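Local coordinates for protein beta-1,4-mannanase (Aplysia kurodai, PDB 3VUP) that probably hydrolyses the beta-1,4-linked mannose backbone of mannans, serving as a digestive-fluid enzyme built on a TIM barrel, at residues 16-21 and 55-60; 162-167 and 223-228; 131-136 and 201-206; 63-68 and 110-115. All coordinates share one frame; numbering follows the deposited sequence.

Overall arrangement
All four contacts lie in one TIM-barrel domain, and all are largely buried. Contacts 1 and 4 share strand 58-65: contact 1 joins its beginning to strand 18-22, contact 4 its end to strand 105-112, and their centres lie about 22 Å apart. Contact 2 links the loop after strand 157-161 to strand 220-224, and meets contact 4 through Glu162 and Met166 packing on Ala113, Ala114 and Val115. In these three, side-chain amides or carboxylates supplement backbone bonds. Contact 3, the farthest of the four from the chain's centre, pairs helices 130-147 and 197-214 outside the barrel and is apolar, with a sulfate at its polar margin; Tyr136 and Phe203 connect it inward to contact 4.

Contact 1 of 4, residues 16-21 and 55-60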
loop_
_atom_site.group_PDB
_atom_site.type_symbol
_atom_site.label_atom_id
_atom_site.label_comp_id
_atom_site.label_asym_id
_atom_site.label_seq_id
_atom_site.Cartn_x
_atom_site.Cartn_y
_atom_site.Cartn_z
ATOM N N VAL A 16 2.138 -17.415 -6.472
ATOM C CA VAL A 16 2.730 -16.308 -7.210
ATOM C C VAL A 16 3.536 -15.422 -6.264
ATOM O O VAL A 16 3.113 -15.172 -5.132
ATOM C CB VAL A 16 1.636 -15.472 -7.956
ATOM C CG1 VAL A 16 0.604 -14.921 -6.987
ATOM C CG2 VAL A 16 2.233 -14.348 -8.778
ATOM N N PHE A 17 4.691 -14.955 -6.736
ATOM C CA PHE A 17 5.478 -13.943 -6.048
ATOM C C PHE A 17 5.209 -12.617 -6.742
ATOM O O PHE A 17 5.263 -12.548 -7.973
ATOM C CB PHE A 17 6.964 -14.299 -6.119
ATOM C CG PHE A 17 7.867 -13.319 -5.415
ATOM C CD1 PHE A 17 8.203 -13.484 -4.071
ATOM C CD2 PHE A 17 8.386 -12.231 -6.100
ATOM C CE1 PHE A 17 9.040 -12.581 -3.426
ATOM C CE2 PHE A 17 9.220 -11.333 -5.472
ATOM C CZ PHE A 17 9.555 -11.509 -4.127
ATOM N N LEU A 18 4.906 -11.576 -5.969
ATOM C CA LEU A 18 4.570 -10.283 -6.553
ATOM C C LEU A 18 5.834 -9.458 -6.759
ATOM O O LEU A 18 6.453 -9.005 -5.797
ATOM C CB LEU A 18 3.584 -9.535 -5.657
ATOM C CG LEU A 18 2.292 -10.294 -5.337
ATOM C CD1 LEU A 18 1.446 -9.519 -4.351
ATOM C CD2 LEU A 18 1.501 -10.559 -6.598
ATOM N N SER A 19 6.218 -9.266 -8.015
ATOM C CA SER A 19 7.461 -8.589 -8.350
ATOM C C SER A 19 7.183 -7.368 -9.210
ATOM O O SER A 19 6.537 -7.476 -10.256
ATOM C CB SER A 19 8.354 -9.540 -9.147
ATOM O OG SER A 19 9.515 -8.860 -9.577
ATOM N N GLY A 20 7.671 -6.204 -8.805
ATOM C CA GLY A 20 7.459 -5.036 -9.627
ATOM C C GLY A 20 7.927 -3.796 -8.916
ATOM O O GLY A 20 9.009 -3.767 -8.317
ATOM N N GLY A 21 7.111 -2.756 -8.967
ATOM C CA GLY A 21 7.515 -1.507 -8.375
ATOM C C GLY A 21 6.377 -0.548 -8.128
ATOM O O GLY A 21 5.214 -0.812 -8.456
ATOM N N GLY A 55 9.571 -8.112 -16.999
ATOM C CA GLY A 55 9.216 -9.296 -16.240
ATOM C C GLY A 55 8.504 -9.052 -14.920
ATOM O O GLY A 55 8.355 -9.974 -14.116
ATOM N N GLY A 56 8.049 -7.824 -14.693
ATOM C CA GLY A 56 7.269 -7.527 -13.509
ATOM C C GLY A 56 5.837 -7.987 -13.672
ATOM O O GLY A 56 5.341 -8.120 -14.794
ATOM N N ASN A 57 5.166 -8.204 -12.543
ATOM C CA ASN A 57 3.751 -8.552 -12.541
ATOM C C ASN A 57 2.904 -7.649 -11.645
ATOM O O ASN A 57 1.709 -7.892 -11.521
ATOM C CB ASN A 57 3.524 -10.026 -12.162
ATOM C CG ASN A 57 3.933 -10.345 -10.738
ATOM O OD1 ASN A 57 4.082 -9.458 -9.891
ATOM N ND2 ASN A 57 4.114 -11.625 -10.464
ATOM N N SER A 58 3.497 -6.622 -11.030
ATOM C CA SER A 58 2.842 -5.835 -9.966
ATOM C C SER A 58 3.200 -4.362 -10.053
ATOM O O SER A 58 4.391 -4.057 -10.150
ATOM C CB SER A 58 3.348 -6.293 -8.595
ATOM O OG SER A 58 2.812 -7.535 -8.207
ATOM N N MET A 59 2.218 -3.471 -9.938
ATOM C CA MET A 59 2.444 -2.029 -9.875
ATOM C C MET A 59 1.663 -1.432 -8.699
ATOM O O MET A 59 0.440 -1.590 -8.657
ATOM C CB MET A 59 1.957 -1.380 -11.175
ATOM C CG MET A 59 2.194 0.120 -11.285
ATOM S SD MET A 59 3.874 0.582 -11.733
ATOM C CE MET A 59 3.820 0.439 -13.520
ATOM N N ARG A 60 2.346 -0.735 -7.794
ATOM C CA ARG A 60 1.691 0.068 -6.767
ATOM C C ARG A 60 1.699 1.511 -7.265
ATOM O O ARG A 60 2.710 1.989 -7.777
ATOM C CB ARG A 60 2.448 -0.051 -5.445
ATOM C CG ARG A 60 1.880 0.804 -4.303
ATOM C CD ARG A 60 2.503 0.373 -3.003
ATOM N NE ARG A 60 2.081 1.069 -1.789
ATOM C CZ ARG A 60 2.823 1.935 -1.102
ATOM N NH1 ARG A 60 3.993 2.365 -1.565
ATOM N NH2 ARG A 60 2.372 2.391 0.061
HETATM O O HOH W 1 10.247 -10.173 -11.886
#
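Asn57 presents its carboxamide to the backbone of 17-19 and bonds it through both polar atoms. Asn57 ND2 gives a straight bond to Phe17 O (2.9 Å, 167° at the hydrogen), which lies close to the amide plane, and it also donates to Ile347 O. Asn57 OD1 receives Ser19 N at 2.8 Å. In one of the two modelled conformers of Ser58, OG donates to Asn57 OD1 at 2.9 Å from the opposite face of the amide, giving that oxygen two donors; the Ser19 and Phe17 bonds by themselves set the rotation of the amide. CG of Asn57 sits between its own N and carbonyl carbon (chi1 65°), turning the amide toward the backbone of 17-19 while Asn57 N bonds Ser19 O at 2.8 Å. In that same conformer Ser58 OG rests on Leu18 CB at 3.3 Å.

Further along, regular parallel pairing takes over: Gly21 N bonds Ser58 O at 3.2 Å, and Arg60 N bonds Gly21 O at 2.9 Å. Gly20 packs its CA 3.3 Å from Ser58 O in a CA-H...O contact, where a CB would collide with that oxygen. At the margin a water bridges Ser19 OG to Gly55 O, just where Gly55 ends helix 36-53 in a Schellman motif. Arg60 runs extended into the barrel, where it forms salt bridges with Asp158 and Glu293 and bonds Asn22 and Asn161. Strand 18-22, helix 36-53 and strand 58-65 thus form the first beta-alpha-beta unit of the TIM barrel, with the Asn57 amide joining the two segments just before regular strand pairing begins.

Contact 2 of 4, residues 162-167 and 223-228; sequences EPEGMM and GVWNPK
Glu164 lays its CB and CG obliquely against the six-membered part of the Trp225 indole, with Glu164 CG 3.4 Å from Trp225 CE3. Its chain then bends at chi2 and brings the carboxylate back to the backbone of the other segment. Glu164 OE1 receives Trp225 N at 3.0 Å in a nearly straight bond (164° at the hydrogen), the donor standing above the carboxylate plane. Glu164 OE2 touches Val224 CG1 at 3.3 Å, but its polar partners are Ser229 OG and Tyr240 OH.

Glu162 meets the same tryptophan nearer its root. Its extended chain crosses the Trp225 side chain at about a right angle and sets Glu162 CD 3.5 Å from Trp225 CB, the carboxylate and indole planes being 82° apart. Glu162 N bonds Gly223 O at 2.7 Å, tying the residue after strand 157-161 to strand 220-224. A water donates both to Glu162 OE2 and to Trp225 O, at 2.8 Å from each. The indole turns to a chi1 of 112°, away from any staggered position and probably strained, and Asn226 CB lies over the centre of its face.

Glu162 OE2 also bonds His262 ND1 and the amine of a TRS molecule, probably from the crystallisation liquor, which may mark the pocket. Glu162 stands just after the fourth barrel strand, in an Asn-Glu-Pro sequence, a place consistent with the acid/base glutamate of clan GH-A glycosidases. The buried Glu164 carboxylate is held by an N-H and two hydroxyls, and it in turn positions the backbone of Trp225 beside Glu162.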
loop_
_atom_site.group_PDB
_atom_site.type_symbol
_atom_site.label_atom_id
_atom_site.label_comp_id
_atom_site.label_asym_id
_atom_site.label_seq_id
_atom_site.Cartn_x
_atom_site.Cartn_y
_atom_site.Cartn_z
ATOM N N GLU A 162 2.344 4.671 4.766
ATOM C CA GLU A 162 3.123 5.115 5.925
ATOM C C GLU A 162 2.349 5.979 6.933
ATOM O O GLU A 162 2.697 7.142 7.156
ATOM C CB GLU A 162 4.399 5.820 5.454
ATOM C CG GLU A 162 5.214 4.894 4.547
ATOM C CD GLU A 162 6.607 5.391 4.200
ATOM O OE1 GLU A 162 6.922 6.580 4.438
ATOM O OE2 GLU A 162 7.397 4.567 3.664
ATOM N N PRO A 163 1.319 5.400 7.577
ATOM C CA PRO A 163 0.605 6.128 8.639
ATOM C C PRO A 163 1.578 6.704 9.672
ATOM O O PRO A 163 1.315 7.750 10.268
ATOM C CB PRO A 163 -0.260 5.042 9.288
ATOM C CG PRO A 163 -0.392 3.970 8.248
ATOM C CD PRO A 163 0.866 4.003 7.451
ATOM N N GLU A 164 2.700 6.019 9.869
ATOM C CA GLU A 164 3.656 6.382 10.906
ATOM C C GLU A 164 4.305 7.743 10.705
ATOM O O GLU A 164 4.875 8.291 11.644
ATOM C CB GLU A 164 4.713 5.292 11.057
ATOM C CG GLU A 164 4.116 3.924 11.348
ATOM C CD GLU A 164 3.715 3.130 10.103
ATOM O OE1 GLU A 164 4.009 3.562 8.963
ATOM O OE2 GLU A 164 3.111 2.047 10.294
ATOM N N GLY A 165 4.214 8.307 9.507
ATOM C CA GLY A 165 4.729 9.647 9.291
ATOM C C GLY A 165 4.122 10.688 10.211
ATOM O O GLY A 165 4.775 11.669 10.559
ATOM N N MET A 166 2.872 10.476 10.609
ATOM C CA MET A 166 2.190 11.434 11.471
ATOM C C MET A 166 1.629 10.839 12.761
ATOM O O MET A 166 0.836 11.480 13.444
ATOM C CB MET A 166 1.102 12.171 10.690
ATOM C CG MET A 166 1.669 13.109 9.619
ATOM S SD MET A 166 0.477 14.210 8.831
ATOM C CE MET A 166 -0.367 13.062 7.763
ATOM N N MET A 167 2.063 9.637 13.125
ATOM C CA MET A 167 1.656 9.067 14.405
ATOM C C MET A 167 2.510 9.626 15.537
ATOM O O MET A 167 3.716 9.822 15.370
ATOM C CB MET A 167 1.769 7.544 14.390
ATOM C CG MET A 167 0.921 6.845 13.340
ATOM S SD MET A 167 -0.816 7.337 13.253
ATOM C CE MET A 167 -1.420 6.793 14.854
ATOM N N GLY A 223 0.759 0.040 3.744
ATOM C CA GLY A 223 2.211 0.038 3.685
ATOM C C GLY A 223 2.877 0.756 4.848
ATOM O O GLY A 223 2.841 1.988 4.928
ATOM N N VAL A 224 3.475 -0.001 5.760
ATOM C CA VAL A 224 4.147 0.616 6.901
ATOM C C VAL A 224 5.512 1.155 6.499
ATOM O O VAL A 224 6.185 0.612 5.622
ATOM C CB VAL A 224 4.294 -0.344 8.109
ATOM C CG1 VAL A 224 2.923 -0.822 8.579
ATOM C CG2 VAL A 224 5.211 -1.527 7.806
ATOM N N TRP A 225 5.948 2.214 7.165
ATOM C CA TRP A 225 7.225 2.830 6.822
ATOM C C TRP A 225 8.420 1.960 7.175
ATOM O O TRP A 225 9.494 2.094 6.591
ATOM C CB TRP A 225 7.324 4.224 7.449
ATOM C CG TRP A 225 8.339 4.423 8.551
ATOM C CD1 TRP A 225 9.500 5.138 8.452
ATOM C CD2 TRP A 225 8.271 3.969 9.920
ATOM N NE1 TRP A 225 10.162 5.149 9.655
ATOM C CE2 TRP A 225 9.431 4.440 10.570
ATOM C CE3 TRP A 225 7.362 3.191 10.654
ATOM C CZ2 TRP A 225 9.706 4.164 11.911
ATOM C CZ3 TRP A 225 7.643 2.918 11.992
ATOM C CH2 TRP A 225 8.800 3.408 12.602
ATOM N N ASN A 226 8.207 1.067 8.140
ATOM C CA ASN A 226 9.253 0.268 8.752
ATOM C C ASN A 226 8.483 -0.788 9.549
ATOM O O ASN A 226 7.483 -0.456 10.187
ATOM C CB ASN A 226 10.070 1.183 9.683
ATOM C CG ASN A 226 11.282 0.502 10.297
ATOM O OD1 ASN A 226 11.175 -0.584 10.872
ATOM N ND2 ASN A 226 12.445 1.150 10.188
ATOM N N PRO A 227 8.927 -2.056 9.523
ATOM C CA PRO A 227 8.178 -3.066 10.277
ATOM C C PRO A 227 8.158 -2.858 11.797
ATOM O O PRO A 227 7.438 -3.587 12.471
ATOM C CB PRO A 227 8.902 -4.374 9.927
ATOM C CG PRO A 227 10.265 -3.944 9.510
ATOM C CD PRO A 227 10.062 -2.643 8.795
ATOM N N LYS A 228 8.899 -1.883 12.321
ATOM C CA LYS A 228 8.817 -1.551 13.740
ATOM C C LYS A 228 7.397 -1.309 14.253
ATOM O O LYS A 228 7.159 -1.508 15.438
ATOM C CB LYS A 228 9.717 -0.363 14.075
ATOM C CG LYS A 228 11.190 -0.719 14.109
ATOM C CD LYS A 228 12.076 0.494 14.291
ATOM C CE LYS A 228 13.547 0.088 14.279
ATOM N NZ LYS A 228 14.444 1.248 14.552
HETATM O O HOH W 2 9.910 4.118 4.740
#

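Contact 3 of 4, residues 131-136 and 201-206; sequences HKLQSY and LRFLNW. With SO4 (sulfate ion), chain J; SO4 (sulfate ion), chain H.
Around Leu133 and Phe203, whose CA atoms are 7.3 Å apart, the two helical segments run in nearly the same direction, their axes at 25° and no nearer than 11.0 Å. They belong to helices 130-147 and 197-214, neighbours in the outer helical layer of the TIM barrel that follow strands 105-112 and 157-161.

The fairly wide spacing is bridged mainly by Leu133. Its CG stands anti to the backbone N, and the two methyls part over the partner helix. CD1 meets the Phe203 ring obliquely, Leu133 CD1 to Phe203 CD1 being 3.9 Å. CD2 enters between the backbone and the indole, with Leu133 CD2 3.8 Å from Phe203 CA and 3.6 Å from Trp206 CE3. Phe203 also packs on Leu123, Leu126 and Ile127 of helix 122-128, which extends the apolar layer.

In one of the two modelled conformers of Arg202, its CG lies over one face of the Trp206 indole, toward the rim. Trp206 NE1 bonds Gly249 O, and Lys251 makes a cation-pi contact with the ring. Gln134, bent at chi2, closes the outer margin: its side chain crosses that of Trp206 at about a right angle, the amide and indole planes 52° apart, with Gln134 OE1 lying 3.8 Å from Trp206 CE3.

One sulfate, probably from the crystallisation liquor, sits at this border, where Gln134 NE2 donates to it in a bent bond. Another, probably of the same origin, lies away from the interface in the plane of the exposed His131 ring, where His131 NE2 points at sulfate O1, 2.8 Å away, with 171° at the hydrogen.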
loop_
_atom_site.group_PDB
_atom_site.type_symbol
_atom_site.label_atom_id
_atom_site.label_comp_id
_atom_site.label_asym_id
_atom_site.label_seq_id
_atom_site.Cartn_x
_atom_site.Cartn_y
_atom_site.Cartn_z
ATOM N N HIS A 131 -18.069 10.980 11.254
ATOM C CA HIS A 131 -19.076 11.332 10.263
ATOM C C HIS A 131 -18.454 11.680 8.923
ATOM O O HIS A 131 -18.982 11.317 7.868
ATOM C CB HIS A 131 -19.961 12.464 10.776
ATOM C CG HIS A 131 -20.666 12.130 12.053
ATOM N ND1 HIS A 131 -21.650 11.167 12.128
ATOM C CD2 HIS A 131 -20.514 12.610 13.309
ATOM C CE1 HIS A 131 -22.084 11.080 13.372
ATOM N NE2 HIS A 131 -21.407 11.942 14.110
ATOM N N LYS A 132 -17.325 12.378 8.961
ATOM C CA LYS A 132 -16.607 12.676 7.730
ATOM C C LYS A 132 -16.090 11.391 7.076
ATOM O O LYS A 132 -16.239 11.199 5.867
ATOM C CB LYS A 132 -15.499 13.700 7.978
ATOM C CG LYS A 132 -16.051 15.060 8.396
ATOM C CD LYS A 132 -14.961 16.087 8.628
ATOM C CE LYS A 132 -15.560 17.424 9.042
ATOM N NZ LYS A 132 -14.513 18.467 9.219
ATOM N N LEU A 133 -15.503 10.506 7.873
ATOM C CA LEU A 133 -15.054 9.225 7.352
ATOM C C LEU A 133 -16.202 8.444 6.709
ATOM O O LEU A 133 -16.042 7.880 5.619
ATOM C CB LEU A 133 -14.407 8.402 8.459
ATOM C CG LEU A 133 -13.907 7.021 8.039
ATOM C CD1 LEU A 133 -12.939 7.118 6.857
ATOM C CD2 LEU A 133 -13.246 6.345 9.221
ATOM N N GLN A 134 -17.359 8.401 7.364
ATOM C CA GLN A 134 -18.487 7.681 6.779
ATOM C C GLN A 134 -18.902 8.269 5.428
ATOM O O GLN A 134 -19.291 7.526 4.524
ATOM C CB GLN A 134 -19.679 7.610 7.736
ATOM C CG GLN A 134 -20.715 6.556 7.332
ATOM C CD GLN A 134 -20.154 5.135 7.284
ATOM O OE1 GLN A 134 -19.387 4.720 8.158
ATOM N NE2 GLN A 134 -20.542 4.382 6.259
ATOM N N SER A 135 -18.812 9.591 5.280
ATOM C CA SER A 135 -19.111 10.210 3.987
ATOM C C SER A 135 -18.119 9.787 2.903
ATOM O O SER A 135 -18.514 9.557 1.764
ATOM C CB SER A 135 -19.242 11.742 4.080
ATOM O OG SER A 135 -17.996 12.403 4.221
ATOM N N TYR A 136 -16.839 9.666 3.250
ATOM C CA TYR A 136 -15.873 9.140 2.288
ATOM C C TYR A 136 -16.265 7.729 1.859
ATOM O O TYR A 136 -16.277 7.393 0.665
ATOM C CB TYR A 136 -14.433 9.134 2.845
ATOM C CG TYR A 136 -13.506 8.391 1.911
ATOM C CD1 TYR A 136 -13.297 8.853 0.617
ATOM C CD2 TYR A 136 -12.889 7.199 2.291
ATOM C CE1 TYR A 136 -12.491 8.169 -0.271
ATOM C CE2 TYR A 136 -12.071 6.509 1.406
ATOM C CZ TYR A 136 -11.879 6.999 0.128
ATOM O OH TYR A 136 -11.084 6.288 -0.744
ATOM N N LEU A 201 -6.555 3.443 13.540
ATOM C CA LEU A 201 -7.034 2.074 13.401
ATOM C C LEU A 201 -8.514 2.028 13.025
ATOM O O LEU A 201 -8.927 1.147 12.268
ATOM C CB LEU A 201 -6.716 1.236 14.638
ATOM C CG LEU A 201 -5.230 0.999 14.897
ATOM C CD1 LEU A 201 -5.053 0.316 16.243
ATOM C CD2 LEU A 201 -4.600 0.186 13.767
ATOM N N ARG A 202 -9.316 2.954 13.543
ATOM C CA ARG A 202 -10.700 3.044 13.109
ATOM C C ARG A 202 -10.752 3.379 11.620
ATOM O O ARG A 202 -11.501 2.771 10.859
ATOM C CB ARG A 202 -11.465 4.096 13.909
ATOM C CG ARG A 202 -12.867 4.327 13.373
ATOM C CD ARG A 202 -13.611 5.422 14.128
ATOM N NE ARG A 202 -13.005 6.739 13.947
ATOM C CZ ARG A 202 -12.352 7.394 14.900
ATOM N NH1 ARG A 202 -12.211 6.856 16.105
ATOM N NH2 ARG A 202 -11.836 8.587 14.645
ATOM N N PHE A 203 -9.953 4.359 11.216
ATOM C CA PHE A 203 -9.853 4.800 9.825
ATOM C C PHE A 203 -9.551 3.618 8.909
ATOM O O PHE A 203 -10.193 3.446 7.870
ATOM C CB PHE A 203 -8.760 5.879 9.780
ATOM C CG PHE A 203 -8.411 6.414 8.409
ATOM C CD1 PHE A 203 -9.184 7.392 7.797
ATOM C CD2 PHE A 203 -7.232 6.028 7.798
ATOM C CE1 PHE A 203 -8.812 7.925 6.566
ATOM C CE2 PHE A 203 -6.859 6.549 6.573
ATOM C CZ PHE A 203 -7.643 7.499 5.956
ATOM N N LEU A 204 -8.590 2.798 9.315
ATOM C CA LEU A 204 -8.217 1.626 8.537
ATOM C C LEU A 204 -9.283 0.524 8.584
ATOM O O LEU A 204 -9.665 -0.025 7.550
ATOM C CB LEU A 204 -6.854 1.106 8.999
ATOM C CG LEU A 204 -5.673 2.076 8.826
ATOM C CD1 LEU A 204 -4.440 1.561 9.554
ATOM C CD2 LEU A 204 -5.360 2.312 7.358
ATOM N N ASN A 205 -9.774 0.215 9.778
ATOM C CA ASN A 205 -10.788 -0.827 9.945
ATOM C C ASN A 205 -12.034 -0.530 9.122
ATOM O O ASN A 205 -12.554 -1.409 8.433
ATOM C CB ASN A 205 -11.140 -0.963 11.432
ATOM C CG ASN A 205 -12.284 -1.934 11.702
ATOM O OD1 ASN A 205 -13.374 -1.532 12.106
ATOM N ND2 ASN A 205 -12.034 -3.221 11.499
ATOM N N TRP A 206 -12.527 0.704 9.190
ATOM C CA TRP A 206 -13.771 1.015 8.492
ATOM C C TRP A 206 -13.602 0.925 6.980
ATOM O O TRP A 206 -14.488 0.442 6.278
ATOM C CB TRP A 206 -14.306 2.388 8.893
ATOM C CG TRP A 206 -14.905 2.439 10.275
ATOM C CD1 TRP A 206 -14.786 1.505 11.276
ATOM C CD2 TRP A 206 -15.735 3.482 10.799
ATOM N NE1 TRP A 206 -15.487 1.915 12.387
ATOM C CE2 TRP A 206 -16.075 3.125 12.123
ATOM C CE3 TRP A 206 -16.215 4.688 10.281
ATOM C CZ2 TRP A 206 -16.875 3.933 12.932
ATOM C CZ3 TRP A 206 -17.004 5.486 11.085
ATOM C CH2 TRP A 206 -17.331 5.104 12.395
HETATM S S SO4 J . -20.414 12.955 17.348
HETATM O O1 SO4 J . -21.553 12.135 16.939
HETATM O O2 SO4 J . -19.273 12.666 16.481
HETATM O O3 SO4 J . -20.767 14.369 17.236
HETATM O O4 SO4 J . -20.059 12.642 18.729
HETATM S S SO4 H . -21.377 0.508 6.895
HETATM O O1 SO4 H . -20.885 1.880 6.792
HETATM O O2 SO4 H . -20.789 -0.165 8.061
HETATM O O3 SO4 H . -22.830 0.509 7.035
HETATM O O4 SO4 H . -21.019 -0.217 5.676
#

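Contact 4 of 4, residues 63-68 and 110-115; sequences IHIQGE and LWNAAV
Leu110 O accepts from two successive amides of the facing segment: Ile65 N at 2.9 Å, and His64 N in a weak bond. In return Ile65 O accepts Asn112 N at 2.9 Å, one parallel step between strands 58-65 and 105-112 just after the former turns a corner at 63-64. Ile65 CG2 and Asn112 CB lie side by side, 3.7 Å apart.

Gln66 supplies the next link. Its chain is extended beyond CG, and the single NE2 group donates to two carbonyls, Asn112 O at 2.9 Å and Val115 O at 2.8 Å. Both are approached from above their carbonyl planes. OE1 of the same amide takes Gln117 N, while the backbone N of Gln66 goes to Glu68 OE2 at 2.9 Å, on that oxygen's syn lone pair. Asn112 OD1 accepts from Ala114 N at 3.0 Å, an Asx turn that shapes the loop, and from Asn161 ND2.

Beside these bonds the rings of His64 and Trp111 meet obliquely, their planes at 48°. His64 CB makes a CH-pi contact over the indole's six-membered ring, 4.0 Å from its centroid. The polar atoms of this pair are engaged elsewhere: His64 NE2 with Tyr136 OH, His64 ND1 with Thr70 OG1, and Trp111 NE1 with Gln207 OE1.

The buried amide of Gln66 thus finds partners at both ends, and its two N-H groups fasten a loop that no longer has strand pairing. This chemistry probably helps fix the carboxy-terminal barrel mouth, where TIM-barrel enzymes hold their active sites.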
loop_
_atom_site.group_PDB
_atom_site.type_symbol
_atom_site.label_atom_id
_atom_site.label_comp_id
_atom_site.label_asym_id
_atom_site.label_seq_id
_atom_site.Cartn_x
_atom_site.Cartn_y
_atom_site.Cartn_z
ATOM N N ILE A 63 -3.312 7.172 -5.336
ATOM C CA ILE A 63 -4.564 7.717 -5.844
ATOM C C ILE A 63 -4.920 9.056 -5.190
ATOM O O ILE A 63 -4.580 10.103 -5.735
ATOM C CB ILE A 63 -5.728 6.692 -5.711
ATOM C CG1 ILE A 63 -5.302 5.301 -6.231
ATOM C CG2 ILE A 63 -6.966 7.206 -6.423
ATOM C CD1 ILE A 63 -4.848 5.265 -7.672
ATOM N N HIS A 64 -5.591 9.048 -4.035
ATOM C CA HIS A 64 -6.037 10.311 -3.430
ATOM C C HIS A 64 -4.880 11.100 -2.817
ATOM O O HIS A 64 -4.848 12.336 -2.883
ATOM C CB HIS A 64 -7.071 10.103 -2.317
ATOM C CG HIS A 64 -8.240 9.226 -2.666
ATOM N ND1 HIS A 64 -8.976 9.350 -3.826
ATOM C CD2 HIS A 64 -8.848 8.261 -1.938
ATOM C CE1 HIS A 64 -9.965 8.471 -3.811
ATOM N NE2 HIS A 64 -9.914 7.803 -2.672
ATOM N N ILE A 65 -3.974 10.373 -2.162
ATOM C CA ILE A 65 -2.810 10.922 -1.469
ATOM C C ILE A 65 -3.268 11.699 -0.232
ATOM O O ILE A 65 -3.517 11.082 0.806
ATOM C CB ILE A 65 -1.841 11.654 -2.425
ATOM C CG1 ILE A 65 -1.539 10.720 -3.609
ATOM C CG2 ILE A 65 -0.567 12.021 -1.706
ATOM C CD1 ILE A 65 -0.368 11.127 -4.462
ATOM N N GLN A 66 -3.424 13.018 -0.323
ATOM C CA GLN A 66 -4.012 13.755 0.794
ATOM C C GLN A 66 -5.245 14.556 0.376
ATOM O O GLN A 66 -5.611 15.538 1.012
ATOM C CB GLN A 66 -2.963 14.613 1.510
ATOM C CG GLN A 66 -1.860 13.731 2.077
ATOM C CD GLN A 66 -0.885 14.440 2.991
ATOM O OE1 GLN A 66 -0.452 15.567 2.720
ATOM N NE2 GLN A 66 -0.500 13.764 4.078
ATOM N N GLY A 67 -5.913 14.099 -0.676
ATOM C CA GLY A 67 -7.163 14.700 -1.098
ATOM C C GLY A 67 -7.013 15.935 -1.959
ATOM O O GLY A 67 -7.928 16.754 -2.024
ATOM N N GLU A 68 -5.871 16.058 -2.629
ATOM C CA GLU A 68 -5.608 17.202 -3.499
ATOM C C GLU A 68 -6.667 17.367 -4.591
ATOM O O GLU A 68 -7.111 18.487 -4.871
ATOM C CB GLU A 68 -4.224 17.076 -4.130
ATOM C CG GLU A 68 -3.049 17.339 -3.194
ATOM C CD GLU A 68 -2.657 16.184 -2.276
ATOM O OE1 GLU A 68 -1.670 16.389 -1.539
ATOM O OE2 GLU A 68 -3.302 15.104 -2.275
ATOM N N LEU A 110 -4.563 4.400 -1.491
ATOM C CA LEU A 110 -5.558 5.462 -1.382
ATOM C C LEU A 110 -4.999 6.750 -0.785
ATOM O O LEU A 110 -5.143 7.810 -1.394
ATOM C CB LEU A 110 -6.766 4.983 -0.583
ATOM C CG LEU A 110 -7.525 3.809 -1.194
ATOM C CD1 LEU A 110 -8.659 3.417 -0.261
ATOM C CD2 LEU A 110 -8.033 4.152 -2.590
ATOM N N TRP A 111 -4.362 6.649 0.384
ATOM C CA TRP A 111 -3.980 7.814 1.177
ATOM C C TRP A 111 -2.487 7.804 1.495
ATOM O O TRP A 111 -1.805 6.784 1.335
ATOM C CB TRP A 111 -4.760 7.833 2.488
ATOM C CG TRP A 111 -6.249 7.825 2.324
ATOM C CD1 TRP A 111 -7.091 6.778 2.565
ATOM C CD2 TRP A 111 -7.079 8.918 1.901
ATOM N NE1 TRP A 111 -8.385 7.143 2.311
ATOM C CE2 TRP A 111 -8.406 8.451 1.905
ATOM C CE3 TRP A 111 -6.829 10.236 1.499
ATOM C CZ2 TRP A 111 -9.485 9.262 1.547
ATOM C CZ3 TRP A 111 -7.901 11.039 1.144
ATOM C CH2 TRP A 111 -9.210 10.546 1.167
ATOM N N ASN A 112 -1.986 8.941 1.975
ATOM C CA ASN A 112 -0.576 9.090 2.300
ATOM C C ASN A 112 -0.417 9.899 3.583
ATOM O O ASN A 112 -1.059 10.943 3.745
ATOM C CB ASN A 112 0.134 9.824 1.159
ATOM C CG ASN A 112 1.620 10.003 1.396
ATOM O OD1 ASN A 112 2.262 9.169 2.038
ATOM N ND2 ASN A 112 2.184 11.090 0.861
ATOM N N ALA A 113 0.450 9.423 4.475
ATOM C CA ALA A 113 0.812 10.164 5.681
ATOM C C ALA A 113 2.324 10.398 5.809
ATOM O O ALA A 113 2.803 10.783 6.877
ATOM C CB ALA A 113 0.276 9.464 6.927
ATOM N N ALA A 114 3.077 10.192 4.725
ATOM C CA ALA A 114 4.536 10.388 4.766
ATOM C C ALA A 114 4.975 11.846 4.646
ATOM O O ALA A 114 6.154 12.155 4.829
ATOM C CB ALA A 114 5.218 9.555 3.698
ATOM N N VAL A 115 4.035 12.717 4.286
ATOM C CA VAL A 115 4.250 14.157 4.276
ATOM C C VAL A 115 3.072 14.789 5.000
ATOM O O VAL A 115 2.053 14.141 5.211
ATOM C CB VAL A 115 4.368 14.732 2.842
ATOM C CG1 VAL A 115 5.596 14.166 2.143
ATOM C CG2 VAL A 115 3.093 14.477 2.038
#